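Side-chain contact in pili retraction protein PilT (Thermus thermophilus, PDB 5FL3), which probably binds and hydrolyses ATP, as a P-loop ATPase of the GSP E family thought to drive pilus retraction: residues A62-P66 with E67-E71. Residues are numbered along the deposited sequence; the frame is centred on the assembly and turned at random.
Sequences ALLTP and EQLEE
The backbone of Thr65 and Pro66 turns into the first coil of helix 66-72, where Leu69 N donates to Thr65 O at 2.8 Å. Glu70 N donates to Pro66 O at 3.2 Å, the next bond along the helix. Thr65 and Gln68 then reach for each other's backbone. The Gln68 side chain, extended beyond CG, points back to the N-cap residue. Its OE1 accepts from Thr65 N at 2.7 Å, almost straight at the hydrogen (177°) and in the plane of the amide carbonyl. In return, Thr65 OG1 accepts a weak bond from Gln68 N at 3.4 Å. Thr65 OG1 sits between its own backbone N and carbonyl carbon (chi1 70°), which turns it towards the helix. The same hydroxyl also makes a weak bond to Gln68 OE1, so Gln68 OE1 takes two bonds from Thr65, a strong one from N and a weak one from OG1. The pair is a capping box, with Thr65 as the N-cap. It starts helix 66-72 at the surface, just after helix 53-63, beside the antiparallel sheet and away from the ADP pocket. With an alanine here in place of Gln68, Thr65 N would probably lose its acceptor, and the threonine hydroxyl one of its weak bonds. The Glu67 chain crosses the Thr65 side chain. Leu64 CD2 crosses the Gln68 chain, 3.9 Å from Gln68 CB. Leu64 CD1 meets Leu69 CD2 at 3.9 Å, one methyl against another. Leu64 and Gln68 both also touch Phe80 of strand 78-84, an outermost strand of that sheet within the chain.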
ATOM      1  N   ALA A  62      -2.059   3.095 -31.332  1.00 48.38           N
ATOM      2  CA  ALA A  62      -1.040   4.129 -31.181  1.00 45.86           C
ATOM      3  C   ALA A  62      -0.069   3.832 -30.044  1.00 50.98           C
ATOM      4  O   ALA A  62       1.024   4.386 -30.007  1.00 57.44           O
ATOM      5  CB  ALA A  62      -1.692   5.467 -30.955  1.00 47.26           C
ATOM      6  N   LEU A  63      -0.467   2.967 -29.117  1.00 51.55           N
ATOM      7  CA  LEU A  63       0.361   2.651 -27.957  1.00 53.21           C
ATOM      8  C   LEU A  63       1.218   1.391 -28.119  1.00 53.12           C
ATOM      9  O   LEU A  63       2.222   1.228 -27.434  1.00 56.16           O
ATOM     10  CB  LEU A  63      -0.521   2.508 -26.716  1.00 48.84           C
ATOM     11  CG  LEU A  63      -1.184   3.818 -26.304  1.00 51.43           C
ATOM     12  CD1 LEU A  63      -1.961   3.623 -25.033  1.00 48.35           C
ATOM     13  CD2 LEU A  63      -0.137   4.898 -26.132  1.00 49.23           C
ATOM     14  N   LEU A  64       0.826   0.507 -29.025  1.00 51.71           N
ATOM     15  CA  LEU A  64       1.501  -0.772 -29.179  1.00 53.06           C
ATOM     16  C   LEU A  64       2.624  -0.758 -30.212  1.00 55.96           C
ATOM     17  O   LEU A  64       2.570  -0.036 -31.201  1.00 56.09           O
ATOM     18  CB  LEU A  64       0.494  -1.845 -29.572  1.00 54.76           C
ATOM     19  CG  LEU A  64      -0.617  -2.117 -28.577  1.00 55.30           C
ATOM     20  CD1 LEU A  64      -1.619  -3.064 -29.214  1.00 51.31           C
ATOM     21  CD2 LEU A  64      -0.020  -2.690 -27.285  1.00 53.52           C
ATOM     22  N   THR A  65       3.630  -1.592 -29.986  1.00 57.33           N
ATOM     23  CA  THR A  65       4.673  -1.806 -30.972  1.00 57.99           C
ATOM     24  C   THR A  65       4.101  -2.738 -32.035  1.00 62.75           C
ATOM     25  O   THR A  65       3.114  -3.438 -31.775  1.00 61.58           O
ATOM     26  CB  THR A  65       5.945  -2.399 -30.335  1.00 60.32           C
ATOM     27  OG1 THR A  65       5.703  -3.757 -29.938  1.00 57.09           O
ATOM     28  CG2 THR A  65       6.370  -1.566 -29.118  1.00 57.37           C
ATOM     29  N   PRO A  66       4.686  -2.729 -33.247  1.00 65.47           N
ATOM     30  CA  PRO A  66       4.124  -3.563 -34.318  1.00 64.53           C
ATOM     31  C   PRO A  66       4.065  -5.058 -33.983  1.00 61.98           C
ATOM     32  O   PRO A  66       3.127  -5.744 -34.412  1.00 59.71           O
ATOM     33  CB  PRO A  66       5.064  -3.285 -35.492  1.00 61.40           C
ATOM     34  CG  PRO A  66       5.490  -1.860 -35.266  1.00 57.18           C
ATOM     35  CD  PRO A  66       5.675  -1.763 -33.769  1.00 61.04           C
ATOM     36  N   GLU A  67       5.030  -5.554 -33.216  1.00 63.17           N
ATOM     37  CA  GLU A  67       4.968  -6.940 -32.776  1.00 61.27           C
ATOM     38  C   GLU A  67       3.746  -7.122 -31.857  1.00 64.41           C
ATOM     39  O   GLU A  67       2.927  -8.020 -32.079  1.00 64.46           O
ATOM     40  CB  GLU A  67       6.279  -7.374 -32.089  1.00 58.63           C
ATOM     41  CG  GLU A  67       6.937  -6.358 -31.138  1.00 71.11           C
ATOM     42  CD  GLU A  67       7.965  -5.432 -31.815  1.00 73.02           C
ATOM     43  OE1 GLU A  67       7.603  -4.749 -32.798  1.00 71.84           O
ATOM     44  OE2 GLU A  67       9.135  -5.387 -31.360  1.00 68.39           O
ATOM     45  N   GLN A  68       3.611  -6.243 -30.862  1.00 61.70           N
ATOM     46  CA  GLN A  68       2.463  -6.246 -29.956  1.00 57.54           C
ATOM     47  C   GLN A  68       1.143  -6.205 -30.709  1.00 58.16           C
ATOM     48  O   GLN A  68       0.171  -6.853 -30.325  1.00 57.22           O
ATOM     49  CB  GLN A  68       2.537  -5.061 -29.000  1.00 52.67           C
ATOM     50  CG  GLN A  68       3.299  -5.338 -27.736  1.00 52.43           C
ATOM     51  CD  GLN A  68       3.786  -4.073 -27.069  1.00 55.29           C
ATOM     52  OE1 GLN A  68       3.769  -2.994 -27.662  1.00 57.37           O
ATOM     53  NE2 GLN A  68       4.214  -4.193 -25.819  1.00 57.87           N
ATOM     54  N   LEU A  69       1.117  -5.426 -31.779  1.00 57.56           N
ATOM     55  CA  LEU A  69      -0.058  -5.335 -32.634  1.00 63.30           C
ATOM     56  C   LEU A  69      -0.467  -6.677 -33.220  1.00 66.68           C
ATOM     57  O   LEU A  69      -1.654  -6.983 -33.342  1.00 68.80           O
ATOM     58  CB  LEU A  69       0.200  -4.344 -33.762  1.00 68.17           C
ATOM     59  CG  LEU A  69      -0.257  -2.944 -33.392  1.00 63.76           C
ATOM     60  CD1 LEU A  69       0.091  -1.947 -34.490  1.00 58.08           C
ATOM     61  CD2 LEU A  69      -1.752  -3.021 -33.144  1.00 60.10           C
ATOM     62  N   GLU A  70       0.515  -7.482 -33.591  1.00 67.29           N
ATOM     63  CA  GLU A  70       0.172  -8.762 -34.170  1.00 75.76           C
ATOM     64  C   GLU A  70      -0.309  -9.732 -33.088  1.00 72.42           C
ATOM     65  O   GLU A  70      -1.346 -10.379 -33.259  1.00 75.73           O
ATOM     66  CB  GLU A  70       1.349  -9.352 -34.958  1.00 78.15           C
ATOM     67  CG  GLU A  70       0.917 -10.466 -35.931  1.00 83.33           C
ATOM     68  CD  GLU A  70      -0.507 -10.267 -36.478  1.00 92.08           C
ATOM     69  OE1 GLU A  70      -0.745  -9.273 -37.212  1.00 95.43           O
ATOM     70  OE2 GLU A  70      -1.391 -11.102 -36.162  1.00 91.28           O
ATOM     71  N   GLU A  71       0.417  -9.818 -31.973  1.00 65.77           N
ATOM     72  CA  GLU A  71       0.020 -10.713 -30.886  1.00 65.75           C
ATOM     73  C   GLU A  71      -1.320 -10.289 -30.281  1.00 68.16           C
ATOM     74  O   GLU A  71      -1.965 -11.070 -29.580  1.00 66.13           O
ATOM     75  CB  GLU A  71       1.075 -10.755 -29.785  1.00 61.85           C
ATOM     76  CG  GLU A  71       0.910  -9.637 -28.779  1.00 66.48           C
ATOM     77  CD  GLU A  71       1.809  -9.781 -27.564  1.00 75.15           C
ATOM     78  OE1 GLU A  71       3.050  -9.708 -27.727  1.00 72.49           O
ATOM     79  OE2 GLU A  71       1.266  -9.961 -26.445  1.00 76.42           O
TER